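Local coordinates for protein SCO1, mitochondrial (Saccharomyces cerevisiae, PDB 2B7K) that acts as a mitochondrial inner-membrane copper chaperone needed for cytochrome c oxidase subunits 1 and 2 to accumulate, thought to serve in copper transport or insertion into that enzyme, at residues Pro18-Leu26 with Lys118-Val126; Leu150-Leu161 with Lys173-Ala184. All coordinates share one frame; numbering follows the deposited sequence.

Overall arrangement
From the N terminus, the loop that leads into strand 25-28 runs past the end of helix 114-123, and contact 1 closes there across 91 intervening residues that hold the first strands and helices of this thioredoxin-fold domain. Contact 2 comes later and is far more local: the hairpin of strands 148-151 and 157-161 is joined to helix 169-180 and the tail behind it, with only 11 residues between. The two are in series, neither enclosing nor crossing the other, their centres about 18 Å apart. Both reach the same mixed sheet, and they touch where Met151 of the hairpin packs on Tyr124 and Gly21, and Phe157 on the backbone of Pro18 and Leu20.

Contact 1 of 2, residues Pro18-Leu26 with Lys118-Val126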
loop_
_atom_site.group_PDB
_atom_site.type_symbol
_atom_site.label_atom_id
_atom_site.label_comp_id
_atom_site.label_asym_id
_atom_site.label_seq_id
_atom_site.Cartn_x
_atom_site.Cartn_y
_atom_site.Cartn_z
ATOM N N PRO A 18 -7.210 15.433 -2.422
ATOM C CA PRO A 18 -7.899 15.158 -1.159
ATOM C C PRO A 18 -6.904 14.907 -0.028
ATOM O O PRO A 18 -5.884 14.248 -0.223
ATOM C CB PRO A 18 -8.759 13.936 -1.492
ATOM C CG PRO A 18 -7.995 13.267 -2.591
ATOM C CD PRO A 18 -7.559 14.431 -3.442
ATOM N N SER A 19 -7.205 15.454 1.147
ATOM C CA SER A 19 -6.344 15.323 2.316
ATOM C C SER A 19 -6.363 13.912 2.902
ATOM O O SER A 19 -6.854 13.695 4.010
ATOM C CB SER A 19 -6.767 16.336 3.385
ATOM O OG SER A 19 -5.898 16.299 4.503
ATOM N N LEU A 20 -5.817 12.962 2.152
ATOM C CA LEU A 20 -5.765 11.569 2.584
ATOM C C LEU A 20 -4.579 11.306 3.494
ATOM O O LEU A 20 -3.585 12.028 3.459
ATOM C CB LEU A 20 -5.690 10.647 1.365
ATOM C CG LEU A 20 -7.016 10.283 0.690
ATOM C CD1 LEU A 20 -7.892 11.511 0.535
ATOM C CD2 LEU A 20 -6.727 9.640 -0.653
ATOM N N GLY A 21 -4.687 10.259 4.305
ATOM C CA GLY A 21 -3.614 9.924 5.215
ATOM C C GLY A 21 -3.793 10.584 6.566
ATOM O O GLY A 21 -4.699 11.396 6.770
ATOM N N GLY A 22 -2.908 10.245 7.492
ATOM C CA GLY A 22 -2.984 10.803 8.825
ATOM C C GLY A 22 -2.509 9.764 9.813
ATOM O O GLY A 22 -2.144 8.657 9.415
ATOM N N PRO A 23 -2.508 10.078 11.113
ATOM C CA PRO A 23 -2.055 9.112 12.112
ATOM C C PRO A 23 -2.850 7.813 12.162
ATOM O O PRO A 23 -4.076 7.812 12.064
ATOM C CB PRO A 23 -2.147 9.898 13.419
ATOM C CG PRO A 23 -3.257 10.872 13.152
ATOM C CD PRO A 23 -2.947 11.331 11.753
ATOM N N PHE A 24 -2.126 6.706 12.285
ATOM C CA PHE A 24 -2.735 5.389 12.401
ATOM C C PHE A 24 -1.765 4.522 13.182
ATOM O O PHE A 24 -0.571 4.821 13.245
ATOM C CB PHE A 24 -3.070 4.783 11.022
ATOM C CG PHE A 24 -1.876 4.478 10.160
ATOM C CD1 PHE A 24 -1.129 3.319 10.358
ATOM C CD2 PHE A 24 -1.531 5.325 9.111
ATOM C CE1 PHE A 24 -0.061 3.005 9.520
ATOM C CE2 PHE A 24 -0.462 5.021 8.266
ATOM C CZ PHE A 24 0.274 3.859 8.470
ATOM N N HIS A 25 -2.285 3.457 13.779
ATOM C CA HIS A 25 -1.482 2.563 14.611
ATOM C C HIS A 25 -1.890 1.127 14.304
ATOM O O HIS A 25 -2.995 0.714 14.639
ATOM C CB HIS A 25 -1.763 2.875 16.084
ATOM C CG HIS A 25 -0.799 2.245 17.039
ATOM N ND1 HIS A 25 0.369 2.861 17.431
ATOM C CD2 HIS A 25 -0.830 1.053 17.681
ATOM C CE1 HIS A 25 1.017 2.076 18.275
ATOM N NE2 HIS A 25 0.310 0.973 18.443
ATOM N N LEU A 26 -1.000 0.369 13.667
ATOM C CA LEU A 26 -1.297 -1.020 13.313
ATOM C C LEU A 26 -0.122 -1.904 13.700
ATOM O O LEU A 26 0.755 -1.485 14.449
ATOM C CB LEU A 26 -1.536 -1.132 11.796
ATOM C CG LEU A 26 -2.667 -0.266 11.221
ATOM C CD1 LEU A 26 -2.530 -0.150 9.708
ATOM C CD2 LEU A 26 -4.017 -0.872 11.600
ATOM N N LYS A 118 -10.271 0.313 11.403
ATOM C CA LYS A 118 -11.345 1.237 11.057
ATOM C C LYS A 118 -10.785 2.652 10.921
ATOM O O LYS A 118 -11.149 3.392 10.007
ATOM C CB LYS A 118 -12.432 1.208 12.141
ATOM C CG LYS A 118 -13.553 2.223 11.943
ATOM C CD LYS A 118 -14.535 2.215 13.110
ATOM C CE LYS A 118 -15.214 0.862 13.265
ATOM N NZ LYS A 118 -16.191 0.847 14.397
ATOM N N ASN A 119 -9.896 3.027 11.834
ATOM C CA ASN A 119 -9.296 4.354 11.785
ATOM C C ASN A 119 -8.425 4.521 10.539
ATOM O O ASN A 119 -8.499 5.540 9.851
ATOM C CB ASN A 119 -8.443 4.607 13.027
ATOM C CG ASN A 119 -7.655 5.897 12.929
ATOM O OD1 ASN A 119 -8.228 6.987 12.874
ATOM N ND2 ASN A 119 -6.335 5.782 12.890
ATOM N N ALA A 120 -7.595 3.526 10.253
ATOM C CA ALA A 120 -6.724 3.610 9.085
ATOM C C ALA A 120 -7.559 3.772 7.816
ATOM O O ALA A 120 -7.249 4.596 6.952
ATOM C CB ALA A 120 -5.848 2.360 8.993
ATOM N N CYS A 121 -8.625 2.991 7.707
ATOM C CA CYS A 121 -9.490 3.070 6.542
ATOM C C CYS A 121 -10.141 4.448 6.446
ATOM O O CYS A 121 -10.298 4.994 5.352
ATOM C CB CYS A 121 -10.557 1.971 6.602
ATOM S SG CYS A 121 -9.892 0.297 6.384
ATOM N N LYS A 122 -10.513 5.014 7.589
ATOM C CA LYS A 122 -11.137 6.335 7.614
ATOM C C LYS A 122 -10.175 7.417 7.143
ATOM O O LYS A 122 -10.555 8.309 6.382
ATOM C CB LYS A 122 -11.623 6.665 9.027
ATOM C CG LYS A 122 -12.162 8.082 9.177
ATOM C CD LYS A 122 -12.622 8.356 10.600
ATOM C CE LYS A 122 -13.813 7.486 10.976
ATOM N NZ LYS A 122 -14.994 7.763 10.110
ATOM N N LYS A 123 -8.927 7.338 7.599
ATOM C CA LYS A 123 -7.911 8.309 7.224
ATOM C C LYS A 123 -7.638 8.341 5.724
ATOM O O LYS A 123 -7.290 9.383 5.180
ATOM C CB LYS A 123 -6.608 8.030 7.977
ATOM C CG LYS A 123 -6.396 8.910 9.204
ATOM C CD LYS A 123 -7.594 8.885 10.133
ATOM C CE LYS A 123 -7.429 9.883 11.270
ATOM N NZ LYS A 123 -6.216 9.596 12.081
ATOM N N TYR A 124 -7.800 7.201 5.058
ATOM C CA TYR A 124 -7.563 7.131 3.621
ATOM C C TYR A 124 -8.874 7.151 2.845
ATOM O O TYR A 124 -8.899 6.957 1.622
ATOM C CB TYR A 124 -6.745 5.881 3.278
ATOM C CG TYR A 124 -5.284 6.022 3.663
ATOM C CD1 TYR A 124 -4.871 5.902 4.993
ATOM C CD2 TYR A 124 -4.324 6.353 2.706
ATOM C CE1 TYR A 124 -3.530 6.114 5.358
ATOM C CE2 TYR A 124 -2.991 6.571 3.060
ATOM C CZ TYR A 124 -2.602 6.452 4.382
ATOM O OH TYR A 124 -1.293 6.700 4.719
ATOM N N ARG A 125 -9.958 7.398 3.572
ATOM C CA ARG A 125 -11.297 7.476 2.996
ATOM C C ARG A 125 -11.677 6.245 2.184
ATOM O O ARG A 125 -12.233 6.357 1.090
ATOM C CB ARG A 125 -11.421 8.732 2.126
ATOM C CG ARG A 125 -11.079 10.029 2.856
ATOM C CD ARG A 125 -11.380 11.249 1.995
ATOM N NE ARG A 125 -10.795 12.479 2.528
ATOM C CZ ARG A 125 -11.059 12.985 3.727
ATOM N NH1 ARG A 125 -10.474 14.110 4.115
ATOM N NH2 ARG A 125 -11.906 12.370 4.541
ATOM N N VAL A 126 -11.381 5.071 2.727
ATOM C CA VAL A 126 -11.706 3.822 2.050
ATOM C C VAL A 126 -13.006 3.257 2.612
ATOM O O VAL A 126 -14.014 3.179 1.909
ATOM C CB VAL A 126 -10.588 2.772 2.234
ATOM C CG1 VAL A 126 -10.951 1.483 1.498
ATOM C CG2 VAL A 126 -9.272 3.322 1.720
HETATM O O HOH W 1 -0.869 8.036 6.966
HETATM O O HOH W 2 -5.165 3.282 13.395
#
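Ser19 and Leu20 meet Arg125 where helix 114-123 of this thioredoxin-fold domain ends in a Schellman motif, with Arg125 at positive phi as its C-prime residue. Ser19 is the centre of an inverse gamma turn, and the Leu20 side chain that follows lays CD1 against Arg125 NE at 3.7 Å. Gly21 makes the one backbone-to-backbone hydrogen bond between the two segments, its N giving to Lys123 O at 2.9 Å from well above the carbonyl plane. Its CA also sits over one face of the Tyr124 ring, a CH-pi contact 3.9 Å from the centroid. Gly22 N donates to a water that Tyr124 OH also holds, which ties the phenol to the loop a second time. At Pro23 the carbonyl O takes two donors: Lys123 NZ at 2.8 Å, in the carbonyl plane on a lone pair, and Asn119 ND2 at 3.1 Å, tilted 15° from that plane. Bent at chi2 (52°) and chi4 (-59°), the Lys123 chain runs alongside the loop from Gly21 to Pro23 and brings NZ beside the pyrrolidine ring, near CG. A methionine in its place would probably leave Pro23 O with Asn119 as its one side-chain donor here. Phe24 packs CB on Ala120 CB, while its N bonds to Glu36 and its side chain also touches Leu39 and Phe34. A second water bridges His25 N and Asn119 ND2. Leu26 sets CD1 4.2 Å from Ala120 CB.

Contact 2 of 2, residues Leu150-Leu161 with Lys173-Ala184; sequences LMDPEGQFVDAL and KIVEHVKSYVPA
Lys173 opens the helical side of the contact by laying its aliphatic chain across the Asp159 carboxylate, CG 3.5 Å from OD2. Its ammonium runs on past the acid, NZ staying 4.9 Å from Asp159 OD2, so the opposite charges are near without pairing. Ile174 turns CG1 to Leu161 CD2, 4.0 Å away, in an apolar contact at about a right angle. His177 lies against the beta bulge where Val158 and Asp159 both face Leu150. Its CG stands anti to the carbonyl carbon (chi1 -79°), which turns the imidazole toward the bulge, with Val158 CG2 over one face and Leu150 CD2 and Asp159 CB meeting it obliquely. NE2 is only 3.4 Å from Asp159 CB and is buried with no polar partner in the model.

Beyond the helix, Tyr181 lays its ring against the type I turn that joins the two strands. Pro153 CD comes over one face, 3.8 Å from the centroid, as a CH-pi contact, and Pro183 N covers the opposite face. Glu154 CG also reaches the phenol oxygen. Asp152 OD1 braces this turn in an Asx turn, accepting Glu154 N and Gln156 N from opposite faces of the carboxylate. At the far end Ala184 N donates to Glu154 OE1 at 2.7 Å, pinning the exposed tail to the hairpin.

A beta hairpin at the edge of the thioredoxin-fold sheet is here covered by the last modelled helix. Helix segment 173-180 runs antiparallel to edge strand 157-161, the axes 10.0 Å apart at 171°. Ile174 reaches Ile45 of strand 44-49 and Leu71 of helix 56-75, Leu161 packs on Trp67 of that same helix, and Tyr181 meets Phe43 edge-to-face just ahead of strand 44-49.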
loop_
_atom_site.group_PDB
_atom_site.type_symbol
_atom_site.label_atom_id
_atom_site.label_comp_id
_atom_site.label_asym_id
_atom_site.label_seq_id
_atom_site.Cartn_x
_atom_site.Cartn_y
_atom_site.Cartn_z
ATOM N N LEU A 150 0.141 6.495 -3.105
ATOM C CA LEU A 150 1.569 6.787 -3.065
ATOM C C LEU A 150 1.825 7.889 -2.047
ATOM O O LEU A 150 1.264 8.978 -2.161
ATOM C CB LEU A 150 2.054 7.234 -4.446
ATOM C CG LEU A 150 3.572 7.394 -4.598
ATOM C CD1 LEU A 150 4.258 6.053 -4.371
ATOM C CD2 LEU A 150 3.888 7.923 -5.984
ATOM N N MET A 151 2.670 7.605 -1.056
ATOM C CA MET A 151 2.978 8.578 -0.006
ATOM C C MET A 151 4.458 8.940 -0.078
ATOM O O MET A 151 5.304 8.053 -0.195
ATOM C CB MET A 151 2.666 7.983 1.371
ATOM C CG MET A 151 1.326 7.251 1.464
ATOM S SD MET A 151 -0.123 8.286 1.126
ATOM C CE MET A 151 -0.307 9.134 2.690
ATOM N N ASP A 152 4.775 10.234 -0.004
ATOM C CA ASP A 152 6.169 10.659 -0.087
ATOM C C ASP A 152 6.945 10.512 1.225
ATOM O O ASP A 152 6.376 10.165 2.262
ATOM C CB ASP A 152 6.269 12.103 -0.621
ATOM C CG ASP A 152 5.744 13.147 0.353
ATOM O OD1 ASP A 152 5.696 12.889 1.573
ATOM O OD2 ASP A 152 5.399 14.253 -0.116
ATOM N N PRO A 153 8.268 10.760 1.191
ATOM C CA PRO A 153 9.125 10.650 2.378
ATOM C C PRO A 153 8.708 11.482 3.586
ATOM O O PRO A 153 9.231 11.290 4.681
ATOM C CB PRO A 153 10.500 11.044 1.844
ATOM C CG PRO A 153 10.459 10.507 0.449
ATOM C CD PRO A 153 9.087 10.954 -0.017
ATOM N N GLU A 154 7.779 12.410 3.389
ATOM C CA GLU A 154 7.299 13.230 4.497
ATOM C C GLU A 154 5.946 12.705 4.967
ATOM O O GLU A 154 5.276 13.327 5.789
ATOM C CB GLU A 154 7.191 14.700 4.072
ATOM C CG GLU A 154 8.541 15.328 3.750
ATOM C CD GLU A 154 8.438 16.762 3.267
ATOM O OE1 GLU A 154 9.491 17.358 2.958
ATOM O OE2 GLU A 154 7.310 17.295 3.194
ATOM N N GLY A 155 5.557 11.550 4.434
ATOM C CA GLY A 155 4.296 10.935 4.809
ATOM C C GLY A 155 3.068 11.585 4.205
ATOM O O GLY A 155 1.949 11.358 4.668
ATOM N N GLN A 156 3.270 12.382 3.161
ATOM C CA GLN A 156 2.167 13.073 2.506
ATOM C C GLN A 156 1.665 12.342 1.269
ATOM O O GLN A 156 2.445 11.749 0.528
ATOM C CB GLN A 156 2.598 14.487 2.110
ATOM C CG GLN A 156 3.098 15.315 3.279
ATOM C CD GLN A 156 2.093 15.370 4.410
ATOM O OE1 GLN A 156 0.979 15.869 4.241
ATOM N NE2 GLN A 156 2.480 14.850 5.573
ATOM N N PHE A 157 0.355 12.395 1.059
ATOM C CA PHE A 157 -0.270 11.770 -0.096
ATOM C C PHE A 157 0.103 12.575 -1.330
ATOM O O PHE A 157 -0.078 13.794 -1.364
ATOM C CB PHE A 157 -1.788 11.772 0.066
ATOM C CG PHE A 157 -2.531 11.312 -1.155
ATOM C CD1 PHE A 157 -2.513 9.969 -1.535
ATOM C CD2 PHE A 157 -3.265 12.218 -1.919
ATOM C CE1 PHE A 157 -3.217 9.536 -2.658
ATOM C CE2 PHE A 157 -3.971 11.794 -3.046
ATOM C CZ PHE A 157 -3.948 10.449 -3.414
ATOM N N VAL A 158 0.628 11.905 -2.346
ATOM C CA VAL A 158 1.000 12.615 -3.558
ATOM C C VAL A 158 0.227 12.147 -4.780
ATOM O O VAL A 158 0.099 12.891 -5.751
ATOM C CB VAL A 158 2.509 12.501 -3.843
ATOM C CG1 VAL A 158 3.288 13.255 -2.786
ATOM C CG2 VAL A 158 2.929 11.050 -3.872
ATOM N N ASP A 159 -0.297 10.924 -4.739
ATOM C CA ASP A 159 -1.047 10.420 -5.882
ATOM C C ASP A 159 -1.685 9.057 -5.642
ATOM O O ASP A 159 -1.202 8.262 -4.841
ATOM C CB ASP A 159 -0.120 10.349 -7.101
ATOM C CG ASP A 159 -0.864 10.065 -8.389
ATOM O OD1 ASP A 159 -1.853 10.775 -8.672
ATOM O OD2 ASP A 159 -0.454 9.142 -9.125
ATOM N N ALA A 160 -2.787 8.801 -6.338
ATOM C CA ALA A 160 -3.486 7.529 -6.234
ATOM C C ALA A 160 -3.485 6.905 -7.617
ATOM O O ALA A 160 -3.759 7.578 -8.611
ATOM C CB ALA A 160 -4.911 7.742 -5.758
ATOM N N LEU A 161 -3.158 5.626 -7.692
ATOM C CA LEU A 161 -3.139 4.959 -8.983
ATOM C C LEU A 161 -4.292 3.974 -9.040
ATOM O O LEU A 161 -4.328 2.990 -8.295
ATOM C CB LEU A 161 -1.801 4.242 -9.204
ATOM C CG LEU A 161 -0.575 5.165 -9.205
ATOM C CD1 LEU A 161 -0.060 5.336 -7.787
ATOM C CD2 LEU A 161 0.517 4.571 -10.083
ATOM N N LYS A 173 4.378 6.869 -13.892
ATOM C CA LYS A 173 3.854 7.844 -12.943
ATOM C C LYS A 173 4.630 7.854 -11.632
ATOM O O LYS A 173 4.905 8.913 -11.068
ATOM C CB LYS A 173 2.374 7.557 -12.661
ATOM C CG LYS A 173 1.670 8.643 -11.857
ATOM C CD LYS A 173 1.587 9.938 -12.653
ATOM C CE LYS A 173 0.729 10.977 -11.952
ATOM N NZ LYS A 173 0.595 12.215 -12.770
ATOM N N ILE A 174 4.980 6.673 -11.134
ATOM C CA ILE A 174 5.730 6.589 -9.891
ATOM C C ILE A 174 7.131 7.178 -10.077
ATOM O O ILE A 174 7.595 7.960 -9.249
ATOM C CB ILE A 174 5.807 5.119 -9.413
ATOM C CG1 ILE A 174 4.395 4.642 -9.054
ATOM C CG2 ILE A 174 6.738 4.993 -8.217
ATOM C CD1 ILE A 174 4.291 3.167 -8.736
ATOM N N VAL A 175 7.792 6.820 -11.173
ATOM C CA VAL A 175 9.129 7.338 -11.449
ATOM C C VAL A 175 9.119 8.867 -11.435
ATOM O O VAL A 175 9.977 9.497 -10.819
ATOM C CB VAL A 175 9.640 6.839 -12.819
ATOM C CG1 VAL A 175 10.990 7.487 -13.147
ATOM C CG2 VAL A 175 9.775 5.317 -12.792
ATOM N N GLU A 176 8.136 9.452 -12.108
ATOM C CA GLU A 176 7.989 10.906 -12.182
ATOM C C GLU A 176 7.991 11.539 -10.787
ATOM O O GLU A 176 8.696 12.521 -10.535
ATOM C CB GLU A 176 6.687 11.243 -12.917
ATOM C CG GLU A 176 6.444 12.724 -13.153
ATOM C CD GLU A 176 5.167 12.986 -13.936
ATOM O OE1 GLU A 176 4.866 14.167 -14.211
ATOM O OE2 GLU A 176 4.462 12.012 -14.279
ATOM N N HIS A 177 7.206 10.968 -9.880
ATOM C CA HIS A 177 7.112 11.467 -8.510
ATOM C C HIS A 177 8.399 11.306 -7.711
ATOM O O HIS A 177 8.818 12.216 -7.000
ATOM C CB HIS A 177 5.982 10.751 -7.768
ATOM C CG HIS A 177 4.619 11.279 -8.085
ATOM N ND1 HIS A 177 4.198 12.531 -7.689
ATOM C CD2 HIS A 177 3.587 10.735 -8.770
ATOM C CE1 HIS A 177 2.965 12.734 -8.117
ATOM N NE2 HIS A 177 2.571 11.659 -8.776
ATOM N N VAL A 178 9.015 10.133 -7.814
ATOM C CA VAL A 178 10.237 9.859 -7.074
ATOM C C VAL A 178 11.412 10.717 -7.523
ATOM O O VAL A 178 12.114 11.303 -6.692
ATOM C CB VAL A 178 10.628 8.367 -7.197
ATOM C CG1 VAL A 178 11.941 8.101 -6.482
ATOM C CG2 VAL A 178 9.527 7.505 -6.610
ATOM N N LYS A 179 11.619 10.794 -8.833
ATOM C CA LYS A 179 12.736 11.564 -9.368
ATOM C C LYS A 179 12.595 13.075 -9.248
ATOM O O LYS A 179 13.599 13.787 -9.235
ATOM C CB LYS A 179 12.989 11.186 -10.832
ATOM C CG LYS A 179 13.388 9.732 -11.029
ATOM C CD LYS A 179 14.294 9.529 -12.245
ATOM C CE LYS A 179 13.640 9.954 -13.555
ATOM N NZ LYS A 179 13.470 11.431 -13.673
ATOM N N SER A 180 11.368 13.573 -9.151
ATOM C CA SER A 180 11.170 15.015 -9.038
ATOM C C SER A 180 11.011 15.460 -7.587
ATOM O O SER A 180 10.918 16.654 -7.301
ATOM C CB SER A 180 9.943 15.450 -9.844
ATOM O OG SER A 180 8.746 14.985 -9.250
ATOM N N TYR A 181 10.989 14.501 -6.667
ATOM C CA TYR A 181 10.826 14.821 -5.251
ATOM C C TYR A 181 11.951 15.674 -4.674
ATOM O O TYR A 181 13.125 15.465 -4.974
ATOM C CB TYR A 181 10.716 13.540 -4.421
ATOM C CG TYR A 181 10.717 13.792 -2.928
ATOM C CD1 TYR A 181 9.588 14.293 -2.283
ATOM C CD2 TYR A 181 11.864 13.563 -2.165
ATOM C CE1 TYR A 181 9.599 14.562 -0.917
ATOM C CE2 TYR A 181 11.886 13.832 -0.799
ATOM C CZ TYR A 181 10.753 14.329 -0.184
ATOM O OH TYR A 181 10.775 14.598 1.166
ATOM N N VAL A 182 11.566 16.629 -3.835
ATOM C CA VAL A 182 12.495 17.521 -3.150
ATOM C C VAL A 182 11.917 17.755 -1.754
ATOM O O VAL A 182 10.738 18.074 -1.607
ATOM C CB VAL A 182 12.632 18.883 -3.869
ATOM C CG1 VAL A 182 13.591 19.777 -3.101
ATOM C CG2 VAL A 182 13.130 18.681 -5.289
ATOM N N PRO A 183 12.735 17.587 -0.708
ATOM C CA PRO A 183 12.261 17.790 0.665
ATOM C C PRO A 183 11.812 19.226 0.958
ATOM O O PRO A 183 12.127 20.151 0.210
ATOM C CB PRO A 183 13.462 17.368 1.506
ATOM C CG PRO A 183 14.625 17.719 0.627
ATOM C CD PRO A 183 14.165 17.234 -0.726
ATOM N N ALA A 184 11.072 19.393 2.050
ATOM C CA ALA A 184 10.567 20.700 2.464
ATOM C C ALA A 184 11.635 21.785 2.357
ATOM O O ALA A 184 11.394 22.769 1.626
ATOM C CB ALA A 184 10.048 20.623 3.895
#